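Local coordinates for protein ASCH domain (Vibrio cholerae TMA 21, PDB 3S9X) that is of unknown function but carries an ASCH domain of the PUA-like clan, a fold that suggests a role in RNA binding, at residues Y103-E114 / L121-F132. Residues are numbered along the deposited sequence; the frame is centred on the assembly and turned at random.
Sequences YNQVSEDFAASE and LAWWQEAHRNFF
Where Ala-111 meets Leu-121 and Trp-124, helix 108-114 and helix 121-132 cross at 72° with their axes 8.9 Å apart, while the 3-10 turn 103-105 continues the contact along the second helix. Trp-124, with CG anti to its own N (chi1 -179°), carries the indole into the angle between helix 108-114 and the turn at 103-106, pointing NE1 to Glu-114 and the benzo edge to Tyr-103. Val-106 CG1 sits over one face, a CH-pi contact 3.8 Å from the centroid of the six-membered ring; His-128 ND1 lies over the opposite face. Tyr-103 CE1 meets Trp-124 CZ3 at 3.6 Å, the rings oblique. Tyrosine suits this place because its ring also packs CD1 against the edge of Phe-132, while its hydroxyl shares a water with NE of Arg-129, itself salt-bridged to Glu-145. Small Ala-111 suits the crossing, its CB coming within 3.7 Å of Trp-124 CB, and branched Leu-121 places CD1 against Val-106 CG1.

The indole N-H is the one polar group on this buried ring, and Glu-114 accepts it: Trp-124 NE1 to Glu-114 OE1 is 2.7 Å and fairly straight (162°), nearly in the indole plane but from above the carboxylate plane. His-128 ND1 donates to Trp-124 O at 2.8 Å, which fixes the imidazole against the indole.

The hydrophobic wedge therefore ends in a polar network that holds the carboxylate at both oxygens: OE1 takes the indole N-H, OE2 the Lys-56 ammonium and a water shared with His-128 NE2. The indole bond, together with the groups on its two faces, helps fix the ring's rotation between helix 108-114 and the turn.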
loop_
_atom_site.group_PDB
_atom_site.type_symbol
_atom_site.label_atom_id
_atom_site.label_comp_id
_atom_site.label_asym_id
_atom_site.label_seq_id
_atom_site.Cartn_x
_atom_site.Cartn_y
_atom_site.Cartn_z
ATOM N N TYR A 103 3.394 -14.989 -7.066
ATOM C CA TYR A 103 3.593 -14.040 -8.154
ATOM C C TYR A 103 3.040 -14.561 -9.502
ATOM O O TYR A 103 2.240 -13.861 -10.149
ATOM C CB TYR A 103 5.080 -13.665 -8.227
ATOM C CG TYR A 103 5.380 -12.776 -9.415
ATOM C CD1 TYR A 103 5.449 -11.385 -9.312
ATOM C CD2 TYR A 103 5.603 -13.315 -10.661
ATOM C CE1 TYR A 103 5.688 -10.614 -10.390
ATOM C CE2 TYR A 103 5.855 -12.539 -11.786
ATOM C CZ TYR A 103 5.878 -11.181 -11.639
ATOM O OH TYR A 103 6.172 -10.326 -12.636
ATOM N N ASN A 104 3.338 -15.835 -9.813
ATOM C CA ASN A 104 2.929 -16.377 -11.090
ATOM C C ASN A 104 1.444 -16.758 -11.180
ATOM O O ASN A 104 1.023 -17.229 -12.205
ATOM C CB ASN A 104 3.804 -17.553 -11.496
ATOM C CG ASN A 104 3.912 -18.652 -10.496
ATOM O OD1 ASN A 104 3.108 -18.784 -9.630
ATOM N ND2 ASN A 104 4.966 -19.526 -10.689
ATOM N N GLN A 105 0.717 -16.581 -10.080
ATOM C CA GLN A 105 -0.690 -16.854 -10.026
ATOM C C GLN A 105 -1.529 -15.589 -9.908
ATOM O O GLN A 105 -2.759 -15.678 -9.842
ATOM C CB GLN A 105 -1.040 -17.799 -8.875
ATOM C CG GLN A 105 -0.338 -19.132 -9.052
ATOM C CD GLN A 105 -0.812 -19.889 -10.242
ATOM O OE1 GLN A 105 -2.026 -20.170 -10.332
ATOM N NE2 GLN A 105 0.077 -20.188 -11.181
ATOM N N VAL A 106 -0.915 -14.417 -9.919
ATOM C CA VAL A 106 -1.667 -13.174 -9.901
ATOM C C VAL A 106 -2.619 -13.090 -11.047
ATOM O O VAL A 106 -2.256 -13.371 -12.179
ATOM C CB VAL A 106 -0.709 -11.976 -9.830
ATOM C CG1 VAL A 106 -1.489 -10.635 -10.077
ATOM C CG2 VAL A 106 0.006 -11.939 -8.450
ATOM N N SER A 107 -3.847 -12.759 -10.766
ATOM C CA SER A 107 -4.927 -12.697 -11.734
ATOM C C SER A 107 -5.044 -11.409 -12.483
ATOM O O SER A 107 -4.564 -10.343 -12.014
ATOM C CB SER A 107 -6.262 -12.972 -10.999
ATOM O OG SER A 107 -6.604 -11.877 -10.167
ATOM N N GLU A 108 -5.754 -11.441 -13.597
ATOM C CA GLU A 108 -6.085 -10.219 -14.323
ATOM C C GLU A 108 -6.892 -9.285 -13.439
ATOM O O GLU A 108 -6.703 -8.083 -13.469
ATOM C CB GLU A 108 -6.834 -10.591 -15.610
ATOM C CG GLU A 108 -5.976 -11.289 -16.685
ATOM C CD GLU A 108 -6.701 -11.335 -17.981
ATOM O OE1 GLU A 108 -7.832 -11.804 -17.925
ATOM O OE2 GLU A 108 -6.192 -10.790 -18.981
ATOM N N ASP A 109 -7.831 -9.831 -12.671
ATOM C CA ASP A 109 -8.644 -8.986 -11.841
ATOM C C ASP A 109 -7.807 -8.263 -10.763
ATOM O O ASP A 109 -8.053 -7.122 -10.429
ATOM C CB ASP A 109 -9.760 -9.776 -11.143
ATOM C CG ASP A 109 -10.908 -10.137 -12.092
ATOM O OD1 ASP A 109 -10.943 -9.660 -13.279
ATOM O OD2 ASP A 109 -11.744 -10.947 -11.676
ATOM N N PHE A 110 -6.810 -8.929 -10.166
ATOM C CA PHE A 110 -5.979 -8.266 -9.184
ATOM C C PHE A 110 -5.150 -7.144 -9.810
ATOM O O PHE A 110 -5.040 -6.055 -9.304
ATOM C CB PHE A 110 -5.088 -9.266 -8.432
ATOM C CG PHE A 110 -4.349 -8.599 -7.320
ATOM C CD1 PHE A 110 -5.009 -8.353 -6.086
ATOM C CD2 PHE A 110 -3.039 -8.196 -7.449
ATOM C CE1 PHE A 110 -4.369 -7.684 -5.113
ATOM C CE2 PHE A 110 -2.439 -7.496 -6.457
ATOM C CZ PHE A 110 -3.083 -7.274 -5.254
ATOM N N ALA A 111 -4.563 -7.419 -10.981
ATOM C CA ALA A 111 -3.808 -6.429 -11.715
ATOM C C ALA A 111 -4.726 -5.216 -11.981
ATOM O O ALA A 111 -4.296 -4.071 -11.824
ATOM C CB ALA A 111 -3.291 -6.974 -12.997
ATOM N N ALA A 112 -5.977 -5.472 -12.376
ATOM C CA ALA A 112 -6.898 -4.338 -12.636
ATOM C C ALA A 112 -7.200 -3.530 -11.369
ATOM O O ALA A 112 -7.275 -2.334 -11.390
ATOM C CB ALA A 112 -8.209 -4.843 -13.349
ATOM N N SER A 113 -7.344 -4.213 -10.208
ATOM C CA SER A 113 -7.549 -3.567 -8.909
ATOM C C SER A 113 -6.371 -2.723 -8.528
ATOM O O SER A 113 -6.514 -1.664 -7.882
ATOM C CB SER A 113 -7.798 -4.599 -7.805
ATOM O OG SER A 113 -9.036 -5.193 -8.079
ATOM N N GLU A 114 -5.152 -3.176 -8.850
ATOM C CA GLU A 114 -3.970 -2.352 -8.600
ATOM C C GLU A 114 -3.995 -1.085 -9.459
ATOM O O GLU A 114 -3.407 -0.077 -9.075
ATOM C CB GLU A 114 -2.682 -3.099 -8.796
ATOM C CG GLU A 114 -2.335 -4.136 -7.710
ATOM C CD GLU A 114 -0.892 -4.052 -7.241
ATOM O OE1 GLU A 114 -0.215 -5.082 -7.207
ATOM O OE2 GLU A 114 -0.443 -2.891 -6.950
ATOM N N LEU A 121 -2.597 -7.385 -16.956
ATOM C CA LEU A 121 -1.666 -8.249 -16.199
ATOM C C LEU A 121 -0.266 -8.128 -16.799
ATOM O O LEU A 121 0.689 -8.119 -16.066
ATOM C CB LEU A 121 -2.164 -9.678 -16.304
ATOM C CG LEU A 121 -1.369 -10.713 -15.554
ATOM C CD1 LEU A 121 -1.176 -10.440 -14.056
ATOM C CD2 LEU A 121 -1.994 -12.067 -15.806
ATOM N N ALA A 122 -0.167 -7.977 -18.131
ATOM C CA ALA A 122 1.176 -7.823 -18.678
ATOM C C ALA A 122 1.936 -6.598 -18.095
ATOM O O ALA A 122 3.137 -6.643 -17.750
ATOM C CB ALA A 122 1.128 -7.810 -20.170
ATOM N N TRP A 123 1.242 -5.480 -18.011
ATOM C CA TRP A 123 1.843 -4.257 -17.473
ATOM C C TRP A 123 2.227 -4.458 -16.004
ATOM O O TRP A 123 3.292 -4.100 -15.575
ATOM C CB TRP A 123 0.842 -3.085 -17.638
ATOM C CG TRP A 123 1.430 -1.724 -17.408
ATOM C CD1 TRP A 123 1.817 -0.801 -18.387
ATOM C CD2 TRP A 123 1.688 -1.108 -16.180
ATOM N NE1 TRP A 123 2.299 0.301 -17.812
ATOM C CE2 TRP A 123 2.313 0.135 -16.460
ATOM C CE3 TRP A 123 1.584 -1.512 -14.901
ATOM C CZ2 TRP A 123 2.705 1.044 -15.473
ATOM C CZ3 TRP A 123 1.971 -0.617 -13.900
ATOM C CH2 TRP A 123 2.569 0.630 -14.184
ATOM N N TRP A 124 1.321 -5.044 -15.242
ATOM C CA TRP A 124 1.540 -5.382 -13.833
ATOM C C TRP A 124 2.807 -6.239 -13.701
ATOM O O TRP A 124 3.617 -5.982 -12.774
ATOM C CB TRP A 124 0.255 -6.067 -13.270
ATOM C CG TRP A 124 0.387 -6.430 -11.800
ATOM C CD1 TRP A 124 -0.110 -5.748 -10.731
ATOM C CD2 TRP A 124 1.065 -7.573 -11.278
ATOM N NE1 TRP A 124 0.233 -6.389 -9.557
ATOM C CE2 TRP A 124 0.954 -7.518 -9.860
ATOM C CE3 TRP A 124 1.741 -8.674 -11.863
ATOM C CZ2 TRP A 124 1.552 -8.475 -9.007
ATOM C CZ3 TRP A 124 2.322 -9.570 -10.998
ATOM C CH2 TRP A 124 2.255 -9.472 -9.629
ATOM N N GLN A 125 2.930 -7.244 -14.598
ATOM C CA GLN A 125 4.090 -8.148 -14.502
ATOM C C GLN A 125 5.380 -7.439 -14.760
ATOM O O GLN A 125 6.376 -7.657 -14.076
ATOM C CB GLN A 125 3.944 -9.328 -15.472
ATOM C CG GLN A 125 2.879 -10.263 -15.045
ATOM C CD GLN A 125 2.544 -11.290 -16.123
ATOM O OE1 GLN A 125 2.673 -11.021 -17.308
ATOM N NE2 GLN A 125 2.025 -12.419 -15.721
ATOM N N GLU A 126 5.415 -6.626 -15.803
ATOM C CA GLU A 126 6.640 -5.960 -16.225
ATOM C C GLU A 126 7.110 -5.106 -15.062
ATOM O O GLU A 126 8.281 -5.221 -14.552
ATOM C CB GLU A 126 6.375 -5.178 -17.545
ATOM N N ALA A 127 6.177 -4.319 -14.517
ATOM C CA ALA A 127 6.482 -3.440 -13.399
ATOM C C ALA A 127 6.937 -4.133 -12.095
ATOM O O ALA A 127 7.994 -3.834 -11.508
ATOM C CB ALA A 127 5.301 -2.524 -13.129
ATOM N N HIS A 128 6.208 -5.144 -11.708
ATOM C CA HIS A 128 6.524 -5.839 -10.485
ATOM C C HIS A 128 7.776 -6.707 -10.616
ATOM O O HIS A 128 8.506 -6.853 -9.648
ATOM C CB HIS A 128 5.324 -6.636 -9.981
ATOM C CG HIS A 128 4.268 -5.774 -9.364
ATOM N ND1 HIS A 128 3.308 -5.131 -10.099
ATOM C CD2 HIS A 128 4.115 -5.364 -8.083
ATOM C CE1 HIS A 128 2.596 -4.366 -9.275
ATOM N NE2 HIS A 128 3.056 -4.527 -8.040
ATOM N N ARG A 129 8.025 -7.304 -11.771
ATOM C CA ARG A 129 9.231 -8.166 -11.874
ATOM C C ARG A 129 10.484 -7.350 -11.652
ATOM O O ARG A 129 11.390 -7.735 -10.893
ATOM C CB ARG A 129 9.329 -8.802 -13.253
ATOM C CG ARG A 129 10.524 -9.641 -13.453
ATOM C CD ARG A 129 10.465 -10.395 -14.778
ATOM N NE ARG A 129 10.219 -11.840 -14.562
ATOM C CZ ARG A 129 11.133 -12.695 -14.056
ATOM N NH1 ARG A 129 12.347 -12.286 -13.675
ATOM N NH2 ARG A 129 10.850 -13.982 -13.923
ATOM N N ASN A 130 10.477 -6.158 -12.221
ATOM C CA ASN A 130 11.577 -5.237 -12.090
ATOM C C ASN A 130 11.808 -4.812 -10.664
ATOM O O ASN A 130 12.923 -4.855 -10.201
ATOM C CB ASN A 130 11.372 -4.002 -13.043
ATOM C CG ASN A 130 11.553 -4.388 -14.524
ATOM O OD1 ASN A 130 12.304 -5.332 -14.818
ATOM N ND2 ASN A 130 10.894 -3.621 -15.474
ATOM N N PHE A 131 10.743 -4.385 -10.015
ATOM C CA PHE A 131 10.813 -3.905 -8.673
ATOM C C PHE A 131 11.183 -5.009 -7.694
ATOM O O PHE A 131 12.066 -4.807 -6.848
ATOM C CB PHE A 131 9.438 -3.335 -8.271
ATOM C CG PHE A 131 9.395 -2.900 -6.856
ATOM C CD1 PHE A 131 10.145 -1.790 -6.443
ATOM C CD2 PHE A 131 8.724 -3.604 -5.939
ATOM C CE1 PHE A 131 10.176 -1.410 -5.164
ATOM C CE2 PHE A 131 8.747 -3.198 -4.588
ATOM C CZ PHE A 131 9.484 -2.116 -4.219
ATOM N N PHE A 132 10.574 -6.185 -7.857
ATOM C CA PHE A 132 10.865 -7.252 -6.925
ATOM C C PHE A 132 12.281 -7.812 -7.143
ATOM O O PHE A 132 12.942 -8.239 -6.200
ATOM C CB PHE A 132 9.863 -8.415 -7.037
ATOM C CG PHE A 132 8.476 -8.106 -6.558
ATOM C CD1 PHE A 132 8.284 -7.258 -5.476
ATOM C CD2 PHE A 132 7.370 -8.632 -7.157
ATOM C CE1 PHE A 132 7.014 -6.978 -5.010
ATOM C CE2 PHE A 132 6.042 -8.302 -6.683
ATOM C CZ PHE A 132 5.909 -7.496 -5.590
HETATM O O HOH W 1 2.561 -13.183 -12.867
HETATM O O HOH W 2 7.013 -11.419 -14.857
HETATM O O HOH W 3 -4.923 -8.381 -18.337
HETATM O O HOH W 4 1.899 -3.246 -5.715
#